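PDB 3OFT: cytochrome P450 from Novosphingobium aromaticivorans, which carries a haem group, protoporphyrin IX with iron, and belongs to the cytochrome P450 family as CYP101C1. Local coordinates for residues 96-109 / 205-219. Sequence-based numbering, arbitrary orientation.
With HEM (protoporphyrin IX containing Fe), chain D.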
loop_
_atom_site.group_PDB
_atom_site.type_symbol
_atom_site.label_atom_id
_atom_site.label_comp_id
_atom_site.label_asym_id
_atom_site.label_seq_id
_atom_site.Cartn_x
_atom_site.Cartn_y
_atom_site.Cartn_z
ATOM N N ALA A 96 -3.494 21.317 -4.892
ATOM C CA ALA A 96 -3.068 21.757 -6.243
ATOM C C ALA A 96 -2.318 20.650 -6.991
ATOM O O ALA A 96 -2.463 20.499 -8.173
ATOM C CB ALA A 96 -2.242 23.001 -6.179
ATOM N N PHE A 97 -1.529 19.860 -6.282
ATOM C CA PHE A 97 -0.778 18.774 -6.920
ATOM C C PHE A 97 -1.579 17.497 -7.015
ATOM O O PHE A 97 -1.429 16.762 -7.988
ATOM C CB PHE A 97 0.517 18.505 -6.139
ATOM C CG PHE A 97 1.577 19.529 -6.392
ATOM C CD1 PHE A 97 2.395 19.443 -7.512
ATOM C CD2 PHE A 97 1.724 20.606 -5.544
ATOM C CE1 PHE A 97 3.378 20.422 -7.752
ATOM C CE2 PHE A 97 2.703 21.584 -5.772
ATOM C CZ PHE A 97 3.537 21.482 -6.856
ATOM N N ARG A 98 -2.417 17.217 -6.017
ATOM C CA ARG A 98 -3.270 16.021 -6.063
ATOM C C ARG A 98 -4.216 16.074 -7.282
ATOM O O ARG A 98 -4.447 15.063 -7.938
ATOM C CB ARG A 98 -4.102 15.880 -4.799
ATOM C CG ARG A 98 -4.914 14.572 -4.732
ATOM C CD ARG A 98 -5.709 14.487 -3.435
ATOM N NE ARG A 98 -6.755 13.483 -3.526
ATOM C CZ ARG A 98 -6.670 12.217 -3.114
ATOM N NH1 ARG A 98 -7.750 11.433 -3.249
ATOM N NH2 ARG A 98 -5.564 11.723 -2.538
ATOM N N THR A 99 -4.751 17.259 -7.567
ATOM C CA THR A 99 -5.715 17.393 -8.651
ATOM C C THR A 99 -5.285 16.768 -9.981
ATOM O O THR A 99 -6.005 15.873 -10.459
ATOM C CB THR A 99 -6.271 18.832 -8.747
ATOM O OG1 THR A 99 -7.051 19.086 -7.566
ATOM C CG2 THR A 99 -7.150 19.017 -10.009
ATOM N N PRO A 100 -4.130 17.182 -10.567
ATOM C CA PRO A 100 -3.740 16.520 -11.819
ATOM C C PRO A 100 -3.378 15.042 -11.639
ATOM O O PRO A 100 -3.576 14.263 -12.554
ATOM C CB PRO A 100 -2.521 17.316 -12.300
ATOM C CG PRO A 100 -1.985 18.006 -11.080
ATOM C CD PRO A 100 -3.221 18.310 -10.257
ATOM N N VAL A 101 -2.832 14.649 -10.484
ATOM C CA VAL A 101 -2.493 13.223 -10.295
ATOM C C VAL A 101 -3.769 12.354 -10.313
ATOM O O VAL A 101 -3.795 11.315 -10.965
ATOM C CB VAL A 101 -1.729 13.013 -8.965
ATOM C CG1 VAL A 101 -1.604 11.525 -8.639
ATOM C CG2 VAL A 101 -0.343 13.691 -9.059
ATOM N N MET A 102 -4.828 12.822 -9.649
ATOM C CA MET A 102 -6.102 12.059 -9.560
ATOM C C MET A 102 -6.725 11.984 -10.930
ATOM O O MET A 102 -7.311 10.968 -11.286
ATOM C CB MET A 102 -7.136 12.740 -8.666
ATOM C CG MET A 102 -7.002 12.594 -7.209
ATOM S SD MET A 102 -8.529 13.197 -6.413
ATOM C CE MET A 102 -9.545 11.709 -6.387
ATOM N N LYS A 103 -6.615 13.071 -11.688
ATOM C CA LYS A 103 -7.086 13.098 -13.079
ATOM C C LYS A 103 -6.415 11.993 -13.895
ATOM O O LYS A 103 -7.089 11.260 -14.603
ATOM C CB LYS A 103 -6.825 14.458 -13.728
ATOM C CG LYS A 103 -7.391 14.582 -15.143
ATOM C CD LYS A 103 -7.398 16.027 -15.639
ATOM C CE LYS A 103 -8.124 16.102 -16.996
ATOM N NZ LYS A 103 -8.407 17.507 -17.410
ATOM N N GLY A 104 -5.099 11.850 -13.745
ATOM C CA GLY A 104 -4.336 10.802 -14.408
ATOM C C GLY A 104 -4.830 9.402 -14.115
ATOM O O GLY A 104 -4.809 8.544 -15.021
ATOM N N LEU A 105 -5.301 9.184 -12.878
ATOM C CA LEU A 105 -5.762 7.890 -12.374
ATOM C C LEU A 105 -7.282 7.655 -12.296
ATOM O O LEU A 105 -7.742 6.735 -11.592
ATOM C CB LEU A 105 -5.142 7.646 -10.995
ATOM C CG LEU A 105 -3.648 7.361 -11.101
ATOM C CD1 LEU A 105 -2.917 7.629 -9.758
ATOM C CD2 LEU A 105 -3.425 5.906 -11.631
ATOM N N ALA A 106 -8.050 8.467 -13.007
ATOM C CA ALA A 106 -9.520 8.394 -12.977
ATOM C C ALA A 106 -10.032 7.069 -13.551
ATOM O O ALA A 106 -9.330 6.416 -14.329
ATOM C CB ALA A 106 -10.119 9.567 -13.773
ATOM N N SER A 107 -11.249 6.690 -13.161
ATOM C CA SER A 107 -11.823 5.401 -13.534
ATOM C C SER A 107 -11.821 5.119 -15.040
ATOM O O SER A 107 -11.587 3.988 -15.432
ATOM C CB SER A 107 -13.229 5.246 -12.995
ATOM O OG SER A 107 -13.249 5.577 -11.622
ATOM N N ARG A 108 -12.079 6.126 -15.874
ATOM C CA ARG A 108 -12.071 5.894 -17.318
ATOM C C ARG A 108 -10.710 5.405 -17.837
ATOM O O ARG A 108 -10.639 4.561 -18.746
ATOM C CB ARG A 108 -12.547 7.126 -18.110
ATOM C CG ARG A 108 -11.698 8.399 -17.932
ATOM C CD ARG A 108 -11.977 9.453 -19.049
ATOM N NE ARG A 108 -13.397 9.829 -19.147
ATOM C CZ ARG A 108 -14.183 9.545 -20.184
ATOM N NH1 ARG A 108 -13.703 8.897 -21.249
ATOM N NH2 ARG A 108 -15.446 9.925 -20.172
ATOM N N PHE A 109 -9.636 5.926 -17.261
ATOM C CA PHE A 109 -8.311 5.494 -17.628
ATOM C C PHE A 109 -7.987 4.101 -17.090
ATOM O O PHE A 109 -7.375 3.273 -17.819
ATOM C CB PHE A 109 -7.270 6.525 -17.196
ATOM C CG PHE A 109 -5.859 6.095 -17.456
ATOM C CD1 PHE A 109 -5.365 6.027 -18.765
ATOM C CD2 PHE A 109 -5.019 5.747 -16.398
ATOM C CE1 PHE A 109 -4.041 5.625 -19.027
ATOM C CE2 PHE A 109 -3.688 5.342 -16.645
ATOM C CZ PHE A 109 -3.202 5.290 -17.978
ATOM N N LEU A 205 0.095 7.146 -18.288
ATOM C CA LEU A 205 -0.067 7.785 -16.976
ATOM C C LEU A 205 0.801 9.005 -16.744
ATOM O O LEU A 205 0.281 10.039 -16.314
ATOM C CB LEU A 205 0.165 6.786 -15.839
ATOM C CG LEU A 205 -0.012 7.240 -14.391
ATOM C CD1 LEU A 205 -1.394 7.904 -14.144
ATOM C CD2 LEU A 205 0.259 6.061 -13.390
ATOM N N PHE A 206 2.113 8.906 -16.962
ATOM C CA PHE A 206 2.983 10.053 -16.671
ATOM C C PHE A 206 2.613 11.229 -17.573
ATOM O O PHE A 206 2.497 12.369 -17.109
ATOM C CB PHE A 206 4.469 9.718 -16.859
ATOM C CG PHE A 206 5.124 9.008 -15.679
ATOM C CD1 PHE A 206 4.398 8.610 -14.554
ATOM C CD2 PHE A 206 6.509 8.749 -15.719
ATOM C CE1 PHE A 206 5.046 7.942 -13.462
ATOM C CE2 PHE A 206 7.168 8.063 -14.650
ATOM C CZ PHE A 206 6.446 7.671 -13.541
ATOM N N SER A 207 2.469 10.962 -18.870
ATOM C CA SER A 207 2.136 12.012 -19.853
ATOM C C SER A 207 0.900 12.796 -19.473
ATOM O O SER A 207 0.838 14.032 -19.620
ATOM C CB SER A 207 1.866 11.405 -21.233
ATOM O OG SER A 207 3.030 10.853 -21.803
ATOM N N ARG A 208 -0.102 12.075 -19.017
ATOM C CA ARG A 208 -1.354 12.699 -18.715
ATOM C C ARG A 208 -1.331 13.568 -17.467
ATOM O O ARG A 208 -2.013 14.580 -17.401
ATOM C CB ARG A 208 -2.422 11.641 -18.648
ATOM C CG ARG A 208 -2.984 11.437 -20.082
ATOM C CD ARG A 208 -4.047 10.395 -20.120
ATOM N NE ARG A 208 -3.561 9.326 -19.285
ATOM C CZ ARG A 208 -4.033 9.054 -18.094
ATOM N NH1 ARG A 208 -5.070 9.740 -17.620
ATOM N NH2 ARG A 208 -3.451 8.088 -17.394
ATOM N N ILE A 209 -0.526 13.194 -16.488
ATOM C CA ILE A 209 -0.431 14.018 -15.276
ATOM C C ILE A 209 0.465 15.220 -15.558
ATOM O O ILE A 209 0.146 16.353 -15.170
ATOM C CB ILE A 209 0.172 13.224 -14.084
ATOM C CG1 ILE A 209 -0.773 12.070 -13.679
ATOM C CG2 ILE A 209 0.377 14.176 -12.904
ATOM C CD1 ILE A 209 -0.204 11.105 -12.620
ATOM N N LEU A 210 1.567 14.973 -16.268
ATOM C CA LEU A 210 2.605 15.973 -16.485
ATOM C C LEU A 210 2.182 17.032 -17.513
ATOM O O LEU A 210 2.747 18.120 -17.524
ATOM C CB LEU A 210 3.932 15.328 -16.881
ATOM C CG LEU A 210 4.600 14.505 -15.754
ATOM C CD1 LEU A 210 5.856 13.793 -16.265
ATOM C CD2 LEU A 210 4.873 15.360 -14.561
ATOM N N SER A 211 1.152 16.745 -18.304
ATOM C CA SER A 211 0.684 17.736 -19.308
ATOM C C SER A 211 -0.415 18.657 -18.731
ATOM O O SER A 211 -0.843 19.644 -19.364
ATOM C CB SER A 211 0.243 17.034 -20.611
ATOM O OG SER A 211 -0.980 16.334 -20.414
ATOM N N GLU A 212 -0.855 18.336 -17.524
ATOM C CA GLU A 212 -1.759 19.188 -16.763
ATOM C C GLU A 212 -0.980 20.285 -16.033
ATOM O O GLU A 212 0.162 20.058 -15.603
ATOM C CB GLU A 212 -2.496 18.371 -15.713
ATOM C CG GLU A 212 -3.454 17.350 -16.253
ATOM C CD GLU A 212 -4.625 18.020 -16.968
ATOM O OE1 GLU A 212 -4.891 17.649 -18.134
ATOM O OE2 GLU A 212 -5.238 18.932 -16.367
ATOM N N PRO A 213 -1.602 21.471 -15.869
ATOM C CA PRO A 213 -1.007 22.496 -15.032
ATOM C C PRO A 213 -1.133 22.171 -13.538
ATOM O O PRO A 213 -1.991 21.383 -13.127
ATOM C CB PRO A 213 -1.832 23.740 -15.363
ATOM C CG PRO A 213 -3.178 23.219 -15.740
ATOM C CD PRO A 213 -2.930 21.865 -16.381
ATOM N N VAL A 214 -0.270 22.774 -12.735
ATOM C CA VAL A 214 -0.462 22.758 -11.292
ATOM C C VAL A 214 -0.687 24.204 -10.882
ATOM O O VAL A 214 0.170 25.043 -11.120
ATOM C CB VAL A 214 0.750 22.173 -10.566
ATOM C CG1 VAL A 214 0.648 22.407 -9.036
ATOM C CG2 VAL A 214 0.823 20.703 -10.836
ATOM N N GLY A 215 -1.843 24.481 -10.280
ATOM C CA GLY A 215 -2.215 25.838 -9.861
ATOM C C GLY A 215 -2.019 26.841 -10.982
ATOM O O GLY A 215 -1.483 27.929 -10.760
ATOM N N GLY A 216 -2.403 26.465 -12.197
ATOM C CA GLY A 216 -2.324 27.393 -13.350
ATOM C C GLY A 216 -0.945 27.707 -13.918
ATOM O O GLY A 216 -0.768 28.689 -14.666
ATOM N N ARG A 217 0.046 26.876 -13.598
ATOM C CA ARG A 217 1.386 27.028 -14.187
ATOM C C ARG A 217 1.970 25.612 -14.470
ATOM O O ARG A 217 1.410 24.618 -13.999
ATOM C CB ARG A 217 2.272 27.928 -13.294
ATOM C CG ARG A 217 2.301 27.596 -11.790
ATOM C CD ARG A 217 3.451 26.720 -11.501
ATOM N NE ARG A 217 3.627 26.432 -10.086
ATOM C CZ ARG A 217 4.223 25.331 -9.635
ATOM N NH1 ARG A 217 4.703 24.442 -10.498
ATOM N NH2 ARG A 217 4.333 25.117 -8.326
ATOM N N PRO A 218 3.046 25.507 -15.275
ATOM C CA PRO A 218 3.526 24.157 -15.619
ATOM C C PRO A 218 4.217 23.454 -14.440
ATOM O O PRO A 218 4.773 24.129 -13.587
ATOM C CB PRO A 218 4.565 24.419 -16.732
ATOM C CG PRO A 218 4.213 25.818 -17.271
ATOM C CD PRO A 218 3.705 26.565 -16.074
ATOM N N TRP A 219 4.232 22.122 -14.419
ATOM C CA TRP A 219 5.091 21.385 -13.463
ATOM C C TRP A 219 6.542 21.836 -13.619
ATOM O O TRP A 219 7.020 21.973 -14.755
ATOM C CB TRP A 219 5.073 19.882 -13.758
ATOM C CG TRP A 219 3.788 19.182 -13.395
ATOM C CD1 TRP A 219 2.643 19.115 -14.164
ATOM C CD2 TRP A 219 3.523 18.406 -12.216
ATOM N NE1 TRP A 219 1.696 18.348 -13.534
ATOM C CE2 TRP A 219 2.197 17.904 -12.334
ATOM C CE3 TRP A 219 4.265 18.096 -11.065
ATOM C CZ2 TRP A 219 1.585 17.118 -11.327
ATOM C CZ3 TRP A 219 3.662 17.289 -10.073
ATOM C CH2 TRP A 219 2.333 16.838 -10.204
HETATM C CHA HEM D . -1.902 7.226 -0.757
HETATM C CHB HEM D . -2.655 2.536 0.310
HETATM C CHC HEM D . -1.972 1.398 -4.331
HETATM C CHD HEM D . -0.228 5.803 -5.142
HETATM C C1A HEM D . -2.232 6.055 -0.100
HETATM C C2A HEM D . -2.663 5.983 1.276
HETATM C C3A HEM D . -2.880 4.713 1.597
HETATM C C4A HEM D . -2.552 3.901 0.423
HETATM C CMA HEM D . -3.312 4.221 3.001
HETATM C CAA HEM D . -2.894 7.202 2.216
HETATM C CBA HEM D . -1.554 7.604 2.789
HETATM C CGA HEM D . -1.677 8.723 3.813
HETATM O O1A HEM D . -0.606 9.237 4.264
HETATM O O2A HEM D . -2.805 9.146 4.220
HETATM C C1B HEM D . -2.552 1.797 -0.860
HETATM C C2B HEM D . -2.825 0.390 -1.001
HETATM C C3B HEM D . -2.632 0.094 -2.302
HETATM C C4B HEM D . -2.236 1.306 -2.991
HETATM C CMB HEM D . -3.258 -0.528 0.157
HETATM C CAB HEM D . -2.730 -1.228 -3.069
HETATM C CBB HEM D . -3.008 -2.406 -2.481
HETATM C C1C HEM D . -1.442 2.456 -5.008
HETATM C C2C HEM D . -1.136 2.525 -6.431
HETATM C C3C HEM D . -0.615 3.768 -6.630
HETATM C C4C HEM D . -0.680 4.513 -5.394
HETATM C CMC HEM D . -1.334 1.355 -7.447
HETATM C CAC HEM D . -0.124 4.461 -7.925
HETATM C CBC HEM D . 0.427 3.791 -8.931
HETATM C C1D HEM D . -0.541 6.584 -4.078
HETATM C C2D HEM D . -0.233 8.005 -3.994
HETATM C C3D HEM D . -0.795 8.441 -2.653
HETATM C C4D HEM D . -1.344 7.271 -2.025
HETATM C CMD HEM D . 0.463 8.897 -5.082
HETATM C CAD HEM D . -0.727 9.898 -2.112
HETATM C CBD HEM D . -2.134 10.487 -2.313
HETATM C CGD HEM D . -2.119 11.848 -1.608
HETATM O O1D HEM D . -1.236 12.137 -0.775
HETATM O O2D HEM D . -3.027 12.658 -1.824
HETATM N NA HEM D . -2.195 4.754 -0.605
HETATM N NB HEM D . -2.247 2.311 -2.103
HETATM N NC HEM D . -1.196 3.692 -4.430
HETATM N ND HEM D . -1.167 6.188 -2.902
HETATM FE FE HEM D . -1.772 4.252 -2.532
HETATM O O HOH W 1 -3.716 22.286 -9.723
HETATM O O HOH W 2 0.504 3.854 -1.918
#
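The F97 ring takes V214 over one face and W219 at its edge. V214 CG1 sits above the ring centre, 3.6 Å from the centroid, a CH-pi contact. F97 turns its edge toward the face of W219 in an offset edge-to-face pair, planes 65° apart. V214 CG2 lies over one face of the W219 ring and L210 CD2 over the opposite face, both near the rim. P100 CG fits beside them, 3.7 Å from W219 CZ2.

The R208 guanidinium lies over one face of F109, a cation-pi contact. R208 CZ is 3.4 Å from the F109 centroid, a doubtful closeness, as NH2 clashes with the ring. In its own plane, R208 grips G104 O, 2.9 Å from NH1, with a less certain second bond from NH2. The chain bends at chi3 (-43°) to bring the group there.

G104 lets I209 CG1 come within 3.9 Å of its CA. K103 NZ and E212 OE1 form a long salt bridge at 3.6 Å. A water joins A96 O to G215 N.

The axes of helices 96-104 and 205-210 approach to 8.2 Å, their directions 142° apart. On the former, R98 bonds a haem carboxylate, part of the haem pocket of the P450 fold.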